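Local coordinates for protein multisubunit Na+/H+ antiporter, A subunit (Anoxybacillus flavithermus, PDB 6Z16) that probably exchanges sodium ions for protons across the cell membrane, as the A subunit of a multisubunit Mrp-type antiporter, at residues R397-L402 / S472-G477; S419-P424 / L465-L470; P236-I241 / A293-W298. One frame throughout, in Å; residues are numbered along the deposited sequence.

From the N terminus, contact 3 closes first: helix 234-248 meets the start of helix 296-316, closing a loop of 51 residues that is complete before the other two open. Contact 1 then opens in the loop after helix 360-391, and contact 2 opens and closes within its span. Contact 2 packs helix 407-421 on helix 451-472; contact 1 joins the loop leading into the first of these helices to the loop leaving the second. Contacts 1 and 2 therefore serve the same helix pair, their centres about 16 Å apart, whereas the centre of contact 3 lies about 35 Å from that of contact 2.

Contact 1: R397-L402 / S472-G477; sequences RRLGGL and SRTFFG
Leu402 and Phe475 meet through their backbones, Leu402 N giving its hydrogen to Phe475 O at 2.8 Å with an N-H...O angle of 151°. The same carbonyl oxygen takes a CA-H...O contact from Gly401 CA at 3.3 Å, and it is thus approached by two consecutive residues of the other loop. Beside this bond Leu402 CB rests against Phe475 CD1 at 3.7 Å, and the backbone O of Leu402 lies at the edge of the phenyl ring. The CG2 methyl of the preceding Thr474 lies over one face of that ring, toward its rim, and Phe410 of helix 407-421 meets the ring edge-to-face. Two loops are paired here at the ends of membrane helices, one leading into helix 407-421 and the other leaving helix 451-472, in the antiporter module shared with complex I. Thr474 divides its branches: OG1 is hydrogen-bonded back to Leu470 O in the last turns of the helix, and CG2, anti to the backbone N, touches Leu399 CD1 at 3.9 Å. Gly477 comes near Gly401, with a positive phi of 98° at which a CB would press on the preceding carbonyl O. Farther along, Arg397 and Arg473 lie side by side, pointing the same way, Arg397 CG being 3.9 Å from Arg473 NH1. Their like charges stay apart, and Arg397 NE is hydrogen-bonded to Thr321 OG1.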
loop_
_atom_site.group_PDB
_atom_site.type_symbol
_atom_site.label_atom_id
_atom_site.label_comp_id
_atom_site.label_asym_id
_atom_site.label_seq_id
_atom_site.Cartn_x
_atom_site.Cartn_y
_atom_site.Cartn_z
ATOM N N ARG A 397 47.648 33.904 -107.131
ATOM C CA ARG A 397 48.854 34.668 -107.403
ATOM C C ARG A 397 50.111 33.813 -107.443
ATOM O O ARG A 397 51.189 34.341 -107.734
ATOM C CB ARG A 397 49.015 35.772 -106.356
ATOM C CG ARG A 397 47.935 36.839 -106.411
ATOM C CD ARG A 397 48.167 37.915 -105.363
ATOM N NE ARG A 397 47.936 37.425 -104.007
ATOM C CZ ARG A 397 48.891 37.269 -103.096
ATOM N NH1 ARG A 397 50.149 37.558 -103.400
ATOM N NH2 ARG A 397 48.592 36.819 -101.887
ATOM N N ARG A 398 50.012 32.515 -107.164
ATOM C CA ARG A 398 51.171 31.643 -107.265
ATOM C C ARG A 398 51.086 30.664 -108.425
ATOM O O ARG A 398 52.115 30.347 -109.025
ATOM C CB ARG A 398 51.383 30.864 -105.957
ATOM C CG ARG A 398 52.768 30.211 -105.857
ATOM C CD ARG A 398 53.046 29.427 -104.566
ATOM N NE ARG A 398 52.331 28.157 -104.440
ATOM C CZ ARG A 398 52.695 27.025 -105.040
ATOM N NH1 ARG A 398 53.744 27.001 -105.846
ATOM N NH2 ARG A 398 51.999 25.915 -104.850
ATOM N N LEU A 399 49.893 30.190 -108.776
ATOM C CA LEU A 399 49.743 29.238 -109.869
ATOM C C LEU A 399 49.527 29.977 -111.185
ATOM O O LEU A 399 48.697 30.886 -111.269
ATOM C CB LEU A 399 48.605 28.256 -109.574
ATOM C CG LEU A 399 47.162 28.674 -109.278
ATOM C CD1 LEU A 399 46.317 28.727 -110.524
ATOM C CD2 LEU A 399 46.546 27.719 -108.283
ATOM N N GLY A 400 50.296 29.596 -112.201
ATOM C CA GLY A 400 50.297 30.304 -113.466
ATOM C C GLY A 400 49.877 29.485 -114.667
ATOM O O GLY A 400 48.698 29.171 -114.834
ATOM N N GLY A 401 50.837 29.150 -115.524
ATOM C CA GLY A 401 50.540 28.452 -116.758
ATOM C C GLY A 401 50.291 26.972 -116.570
ATOM O O GLY A 401 51.223 26.209 -116.306
ATOM N N LEU A 402 49.033 26.551 -116.708
ATOM C CA LEU A 402 48.650 25.159 -116.501
ATOM C C LEU A 402 47.770 24.650 -117.636
ATOM O O LEU A 402 46.943 23.760 -117.434
ATOM C CB LEU A 402 47.943 24.980 -115.157
ATOM C CG LEU A 402 48.771 25.198 -113.886
ATOM C CD1 LEU A 402 47.891 25.113 -112.659
ATOM C CD2 LEU A 402 49.902 24.194 -113.799
ATOM N N SER A 472 41.503 33.078 -116.808
ATOM C CA SER A 472 42.650 33.789 -117.327
ATOM C C SER A 472 43.686 34.040 -116.257
ATOM O O SER A 472 44.756 34.572 -116.569
ATOM C CB SER A 472 42.222 35.098 -117.982
ATOM O OG SER A 472 43.347 35.807 -118.469
ATOM N N ARG A 473 43.414 33.659 -115.007
ATOM C CA ARG A 473 44.475 33.682 -114.018
ATOM C C ARG A 473 44.643 32.324 -113.356
ATOM O O ARG A 473 45.279 32.234 -112.299
ATOM C CB ARG A 473 44.237 34.808 -113.001
ATOM C CG ARG A 473 44.379 36.190 -113.660
ATOM C CD ARG A 473 44.147 37.409 -112.783
ATOM N NE ARG A 473 45.198 37.634 -111.800
ATOM C CZ ARG A 473 44.989 37.677 -110.491
ATOM N NH1 ARG A 473 46.002 37.888 -109.662
ATOM N NH2 ARG A 473 43.756 37.549 -110.016
ATOM N N THR A 474 44.123 31.259 -113.972
ATOM C CA THR A 474 44.340 29.906 -113.470
ATOM C C THR A 474 45.246 29.082 -114.369
ATOM O O THR A 474 46.116 28.364 -113.875
ATOM C CB THR A 474 42.998 29.182 -113.302
ATOM O OG1 THR A 474 42.128 29.990 -112.504
ATOM C CG2 THR A 474 43.173 27.849 -112.602
ATOM N N PHE A 475 45.085 29.196 -115.685
ATOM C CA PHE A 475 45.784 28.339 -116.626
ATOM C C PHE A 475 46.698 29.078 -117.590
ATOM O O PHE A 475 47.575 28.442 -118.182
ATOM C CB PHE A 475 44.773 27.526 -117.444
ATOM C CG PHE A 475 43.929 26.607 -116.618
ATOM C CD1 PHE A 475 44.433 25.395 -116.181
ATOM C CD2 PHE A 475 42.626 26.952 -116.286
ATOM C CE1 PHE A 475 43.658 24.543 -115.421
ATOM C CE2 PHE A 475 41.847 26.103 -115.529
ATOM C CZ PHE A 475 42.365 24.898 -115.097
ATOM N N PHE A 476 46.519 30.381 -117.775
ATOM C CA PHE A 476 47.336 31.149 -118.698
ATOM C C PHE A 476 48.567 31.701 -117.987
ATOM O O PHE A 476 48.772 31.498 -116.789
ATOM C CB PHE A 476 46.521 32.278 -119.314
ATOM C CG PHE A 476 45.439 31.813 -120.233
ATOM C CD1 PHE A 476 45.720 31.507 -121.547
ATOM C CD2 PHE A 476 44.141 31.682 -119.785
ATOM C CE1 PHE A 476 44.721 31.090 -122.399
ATOM C CE2 PHE A 476 43.137 31.262 -120.629
ATOM C CZ PHE A 476 43.428 30.961 -121.935
ATOM N N GLY A 477 49.392 32.428 -118.732
ATOM C CA GLY A 477 50.585 33.024 -118.170
ATOM C C GLY A 477 51.823 32.202 -118.446
ATOM O O GLY A 477 52.147 31.925 -119.604
#

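Contact 2: S419-P424 / L465-L470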
loop_
_atom_site.group_PDB
_atom_site.type_symbol
_atom_site.label_atom_id
_atom_site.label_comp_id
_atom_site.label_asym_id
_atom_site.label_seq_id
_atom_site.Cartn_x
_atom_site.Cartn_y
_atom_site.Cartn_z
ATOM N N SER A 419 29.968 28.330 -119.536
ATOM C CA SER A 419 28.561 28.112 -119.223
ATOM C C SER A 419 28.087 29.018 -118.098
ATOM O O SER A 419 26.911 29.393 -118.057
ATOM C CB SER A 419 28.328 26.654 -118.850
ATOM O OG SER A 419 26.993 26.463 -118.430
ATOM N N MET A 420 28.978 29.364 -117.170
ATOM C CA MET A 420 28.611 30.259 -116.083
ATOM C C MET A 420 28.496 31.700 -116.561
ATOM O O MET A 420 27.654 32.452 -116.057
ATOM C CB MET A 420 29.639 30.125 -114.956
ATOM C CG MET A 420 29.363 30.930 -113.708
ATOM S SD MET A 420 30.496 30.488 -112.379
ATOM C CE MET A 420 32.043 31.130 -113.000
ATOM N N ALA A 421 29.307 32.093 -117.547
ATOM C CA ALA A 421 29.283 33.472 -118.024
ATOM C C ALA A 421 28.022 33.786 -118.818
ATOM O O ALA A 421 27.563 34.932 -118.811
ATOM C CB ALA A 421 30.522 33.757 -118.871
ATOM N N GLY A 422 27.438 32.798 -119.489
ATOM C CA GLY A 422 26.250 33.047 -120.282
ATOM C C GLY A 422 26.528 33.248 -121.757
ATOM O O GLY A 422 26.069 34.222 -122.359
ATOM N N LEU A 423 27.273 32.327 -122.349
ATOM C CA LEU A 423 27.773 32.427 -123.708
ATOM C C LEU A 423 27.042 31.453 -124.639
ATOM O O LEU A 423 26.440 30.483 -124.162
ATOM C CB LEU A 423 29.291 32.178 -123.676
ATOM C CG LEU A 423 29.935 33.370 -122.955
ATOM C CD1 LEU A 423 31.408 33.195 -122.799
ATOM C CD2 LEU A 423 29.647 34.684 -123.664
ATOM N N PRO A 424 27.022 31.712 -125.959
ATOM C CA PRO A 424 26.124 30.956 -126.884
ATOM C C PRO A 424 26.318 29.441 -126.931
ATOM O O PRO A 424 25.303 28.736 -126.824
ATOM C CB PRO A 424 26.394 31.607 -128.250
ATOM C CG PRO A 424 26.758 32.981 -127.913
ATOM C CD PRO A 424 27.567 32.901 -126.653
ATOM N N LEU A 465 33.253 39.134 -115.736
ATOM C CA LEU A 465 34.567 39.596 -115.313
ATOM C C LEU A 465 35.271 38.539 -114.489
ATOM O O LEU A 465 36.310 38.017 -114.923
ATOM C CB LEU A 465 34.448 40.899 -114.529
ATOM C CG LEU A 465 35.790 41.433 -114.038
ATOM C CD1 LEU A 465 36.717 41.703 -115.205
ATOM C CD2 LEU A 465 35.588 42.690 -113.221
ATOM N N TYR A 466 34.614 38.065 -113.412
ATOM C CA TYR A 466 35.342 37.153 -112.535
ATOM C C TYR A 466 35.533 35.815 -113.212
ATOM O O TYR A 466 36.632 35.248 -113.131
ATOM C CB TYR A 466 34.675 36.989 -111.162
ATOM C CG TYR A 466 33.267 36.426 -111.102
ATOM C CD1 TYR A 466 32.177 37.262 -110.952
ATOM C CD2 TYR A 466 33.030 35.058 -111.164
ATOM C CE1 TYR A 466 30.902 36.753 -110.855
ATOM C CE2 TYR A 466 31.754 34.552 -111.112
ATOM C CZ TYR A 466 30.695 35.404 -110.958
ATOM O OH TYR A 466 29.423 34.896 -110.889
ATOM N N SER A 467 34.545 35.418 -114.030
ATOM C CA SER A 467 34.626 34.138 -114.711
ATOM C C SER A 467 35.765 34.158 -115.706
ATOM O O SER A 467 36.606 33.246 -115.694
ATOM C CB SER A 467 33.298 33.814 -115.387
ATOM O OG SER A 467 33.015 34.755 -116.399
ATOM N N ALA A 468 35.897 35.278 -116.433
ATOM C CA ALA A 468 37.003 35.428 -117.367
ATOM C C ALA A 468 38.310 35.418 -116.608
ATOM O O ALA A 468 39.186 34.578 -116.876
ATOM C CB ALA A 468 36.851 36.715 -118.172
ATOM N N LEU A 469 38.347 36.204 -115.517
ATOM C CA LEU A 469 39.537 36.336 -114.695
ATOM C C LEU A 469 39.921 34.999 -114.108
ATOM O O LEU A 469 41.116 34.665 -114.104
ATOM C CB LEU A 469 39.295 37.374 -113.597
ATOM C CG LEU A 469 40.447 37.907 -112.743
ATOM C CD1 LEU A 469 40.168 39.355 -112.412
ATOM C CD2 LEU A 469 40.619 37.117 -111.450
ATOM N N LEU A 470 38.897 34.180 -113.794
ATOM C CA LEU A 470 39.079 32.845 -113.240
ATOM C C LEU A 470 39.994 32.036 -114.136
ATOM O O LEU A 470 41.165 31.809 -113.793
ATOM C CB LEU A 470 37.716 32.163 -113.103
ATOM C CG LEU A 470 37.598 30.879 -112.297
ATOM C CD1 LEU A 470 37.847 31.231 -110.863
ATOM C CD2 LEU A 470 36.226 30.252 -112.460
#
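Met420 and Tyr466 cross at about a right angle, and the methionine meets the phenol most closely with its terminal methyl. Its chain leaves the backbone extended, with CG anti to the backbone N, and bends only at the last torsion (chi3 69°), which turns CE onto helix 451-472. There CE lies 3.9 Å from Tyr466 CE2, approaching the ring obliquely. The same methyl is 3.8 Å from Ser467 CB and 4.3 Å from Leu470 CD2, so one carbon touches residues at positions i, i+1 and i+4, on one side of the partner helix. This is buried helix-to-helix packing inside the membrane module of the antiporter family, where the last turn of helix 407-421 lies against helix 451-472 with no hydrogen bond between the two segments. A second, smaller touch lies beside the first: Ala421 CB is 3.6 Å from Ser467 OG. That hydroxyl sits between the backbone N and the carbonyl carbon of its residue (chi1 64°) and is hydrogen-bonded to Phe464 O, so it has a polar partner in its own helix while it packs beside a methyl. Just after Ala421 the chain leaves the helix at Gly422, whose phi is positive. Met420 is flanked by Phe376 and Lys377 of helix 360-391 and by Gln334 of helix 323-347; Tyr466 OH reaches Ser333 OG of the latter helix in a weak hydrogen bond.

Contact 3: P236-I241 / A293-W298. With PTY (phosphatidylethanolamine), chain T.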
loop_
_atom_site.group_PDB
_atom_site.type_symbol
_atom_site.label_atom_id
_atom_site.label_comp_id
_atom_site.label_asym_id
_atom_site.label_seq_id
_atom_site.Cartn_x
_atom_site.Cartn_y
_atom_site.Cartn_z
ATOM N N PRO A 236 2.239 37.303 -90.851
ATOM C CA PRO A 236 3.391 36.820 -90.061
ATOM C C PRO A 236 3.945 35.487 -90.530
ATOM O O PRO A 236 5.168 35.296 -90.501
ATOM C CB PRO A 236 2.829 36.720 -88.638
ATOM C CG PRO A 236 1.717 37.633 -88.612
ATOM C CD PRO A 236 1.095 37.554 -89.946
ATOM N N ALA A 237 3.076 34.570 -90.970
ATOM C CA ALA A 237 3.534 33.318 -91.567
ATOM C C ALA A 237 4.349 33.576 -92.822
ATOM O O ALA A 237 5.397 32.952 -93.024
ATOM C CB ALA A 237 2.342 32.425 -91.893
ATOM N N LEU A 238 3.888 34.516 -93.650
ATOM C CA LEU A 238 4.597 34.904 -94.866
ATOM C C LEU A 238 5.994 35.420 -94.550
ATOM O O LEU A 238 6.983 34.940 -95.113
ATOM C CB LEU A 238 3.775 35.964 -95.598
ATOM C CG LEU A 238 4.015 36.400 -97.041
ATOM C CD1 LEU A 238 2.687 36.854 -97.600
ATOM C CD2 LEU A 238 5.031 37.516 -97.156
ATOM N N VAL A 239 6.092 36.351 -93.599
ATOM C CA VAL A 239 7.373 36.983 -93.294
ATOM C C VAL A 239 8.327 35.998 -92.622
ATOM O O VAL A 239 9.520 35.970 -92.938
ATOM C CB VAL A 239 7.146 38.250 -92.447
ATOM C CG1 VAL A 239 8.460 38.863 -92.003
ATOM C CG2 VAL A 239 6.371 39.266 -93.247
ATOM N N LEU A 240 7.818 35.123 -91.748
ATOM C CA LEU A 240 8.713 34.203 -91.044
ATOM C C LEU A 240 9.202 33.068 -91.945
ATOM O O LEU A 240 10.400 32.736 -91.925
ATOM C CB LEU A 240 8.025 33.657 -89.795
ATOM C CG LEU A 240 7.834 34.645 -88.643
ATOM C CD1 LEU A 240 6.992 34.042 -87.548
ATOM C CD2 LEU A 240 9.175 35.076 -88.101
ATOM N N ILE A 241 8.299 32.460 -92.736
ATOM C CA ILE A 241 8.696 31.452 -93.722
ATOM C C ILE A 241 9.679 32.039 -94.721
ATOM O O ILE A 241 10.707 31.427 -95.046
ATOM C CB ILE A 241 7.454 30.884 -94.438
ATOM C CG1 ILE A 241 6.632 29.991 -93.519
ATOM C CG2 ILE A 241 7.830 30.121 -95.690
ATOM C CD1 ILE A 241 5.306 29.600 -94.124
ATOM N N ALA A 293 1.811 33.718 -103.263
ATOM C CA ALA A 293 2.041 34.669 -104.348
ATOM C C ALA A 293 0.777 35.376 -104.798
ATOM O O ALA A 293 0.829 36.152 -105.752
ATOM C CB ALA A 293 2.698 33.982 -105.544
ATOM N N VAL A 294 -0.353 35.139 -104.131
ATOM C CA VAL A 294 -1.546 35.945 -104.368
ATOM C C VAL A 294 -1.426 37.319 -103.728
ATOM O O VAL A 294 -2.177 38.234 -104.090
ATOM C CB VAL A 294 -2.762 35.139 -103.873
ATOM C CG1 VAL A 294 -2.785 35.071 -102.363
ATOM C CG2 VAL A 294 -4.079 35.660 -104.446
ATOM N N SER A 295 -0.479 37.507 -102.814
ATOM C CA SER A 295 -0.179 38.805 -102.231
ATOM C C SER A 295 1.058 39.404 -102.885
ATOM O O SER A 295 1.887 38.703 -103.463
ATOM C CB SER A 295 0.042 38.690 -100.726
ATOM O OG SER A 295 1.235 37.987 -100.446
ATOM N N SER A 296 1.180 40.724 -102.771
ATOM C CA SER A 296 2.276 41.432 -103.412
ATOM C C SER A 296 3.538 41.454 -102.567
ATOM O O SER A 296 4.633 41.618 -103.124
ATOM C CB SER A 296 1.852 42.864 -103.727
ATOM O OG SER A 296 0.745 42.873 -104.608
ATOM N N VAL A 297 3.403 41.286 -101.248
ATOM C CA VAL A 297 4.543 41.372 -100.340
ATOM C C VAL A 297 5.527 40.245 -100.616
ATOM O O VAL A 297 6.743 40.470 -100.684
ATOM C CB VAL A 297 4.054 41.348 -98.880
ATOM C CG1 VAL A 297 5.225 41.446 -97.921
ATOM C CG2 VAL A 297 3.048 42.458 -98.632
ATOM N N TRP A 298 5.000 39.035 -100.844
ATOM C CA TRP A 298 5.806 37.868 -101.193
ATOM C C TRP A 298 6.598 38.100 -102.468
ATOM O O TRP A 298 7.828 37.995 -102.470
ATOM C CB TRP A 298 4.895 36.649 -101.360
ATOM C CG TRP A 298 5.582 35.345 -101.718
ATOM C CD1 TRP A 298 5.770 34.839 -102.972
ATOM C CD2 TRP A 298 6.093 34.357 -100.813
ATOM N NE1 TRP A 298 6.401 33.623 -102.905
ATOM C CE2 TRP A 298 6.605 33.302 -101.592
ATOM C CE3 TRP A 298 6.180 34.269 -99.422
ATOM C CZ2 TRP A 298 7.189 32.178 -101.027
ATOM C CZ3 TRP A 298 6.750 33.146 -98.866
ATOM C CH2 TRP A 298 7.258 32.122 -99.666
HETATM C C1 PTY T . 2.066 42.398 -85.342
HETATM C C2 PTY T . 1.009 44.468 -91.154
HETATM C C3 PTY T . -0.308 43.676 -91.343
HETATM O O4 PTY T . 3.449 42.795 -85.201
HETATM C C5 PTY T . 0.568 41.390 -87.113
HETATM C C6 PTY T . 1.702 42.341 -86.806
HETATM O O7 PTY T . 2.858 42.161 -87.709
HETATM C C8 PTY T . 3.589 41.019 -87.752
HETATM O O10 PTY T . 3.476 40.096 -86.988
HETATM C C11 PTY T . 4.566 41.057 -88.888
HETATM C C12 PTY T . 5.565 39.910 -88.872
HETATM C C13 PTY T . 6.692 40.100 -87.873
HETATM C C14 PTY T . 7.803 39.085 -88.051
HETATM C C15 PTY T . 9.109 39.428 -87.357
HETATM C C16 PTY T . 10.301 38.726 -87.980
HETATM C C17 PTY T . 11.641 39.010 -87.324
HETATM C C18 PTY T . 11.806 38.374 -85.956
HETATM C C19 PTY T . 13.248 38.305 -85.479
HETATM C C20 PTY T . 13.936 39.654 -85.394
HETATM C C30 PTY T . 4.223 41.954 -84.520
HETATM C C31 PTY T . 5.634 42.446 -84.416
HETATM O O30 PTY T . 3.831 40.924 -84.051
HETATM C C32 PTY T . 6.541 41.406 -83.775
HETATM C C33 PTY T . 7.993 41.832 -83.699
HETATM C C34 PTY T . 8.891 40.773 -83.092
HETATM C C35 PTY T . 10.341 41.195 -82.930
HETATM C C36 PTY T . 11.193 40.156 -82.215
HETATM C C37 PTY T . 12.622 40.595 -81.953
HETATM P P1 PTY T . -0.509 41.820 -89.411
HETATM O O11 PTY T . -0.765 43.272 -90.028
HETATM O O12 PTY T . 0.712 41.425 -89.858
HETATM O O13 PTY T . -1.567 40.956 -89.713
HETATM O O14 PTY T . -0.389 42.056 -87.966
HETATM N N1 PTY T . 1.600 44.738 -92.467
#
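Leu238 reaches three residues of 293-298 with the carbons of its branched end. Its CG lies 3.9 Å from Trp298 CE3, near the plane of the indole and at its edge. CD1 is 3.4 Å from Ser295 OG, and CD2, also close to Trp298, is 4.0 Å from Val297 CG1. The leucine CG stands anti to the backbone N (chi1 -166°), and from it the two methyls fork, CD1 toward Ser295 just before helix 296-316 and CD2 toward its first turn. One turn on, Ile241 extends the contact more loosely, its CG2 standing 4.5 Å from Trp298 CH2, again at the indole edge. An alanine in place of Leu238 would probably open a gap between the two helices, leaving the benzene edge of Trp298, the hydroxyl of Ser295 and the CG1 methyl of Val297 without their shared partner.

A second shell surrounds these groups. Ser295 OG is hydrogen-bonded to Phe292 O, and the ring of Phe292 meets that of Trp298 with planes at about 20°, so Phe292, at the end of helix 280-292, probably helps position both. Lipid borders the contact: Pro236 CG lies 3.4 Å from the ester carbonyl oxygen O10 of a bound phosphatidylethanolamine, and Leu240 CD2 is 3.8 Å from C16 of its acyl chain. A second such lipid lies near the side chain of Val297. This is therefore helix packing at a lipid-lined border of the antiporter module. Around it, Leu240 also touches Phe400 of another chain of the complex, helix 280-292 lies against Leu238, Ile241 and Trp298, and helix 184-214 packs on Ala237, Leu240 and Ile241, so helix 234-248 packs against helices 184-214 and 280-292 as well as the start of helix 296-316.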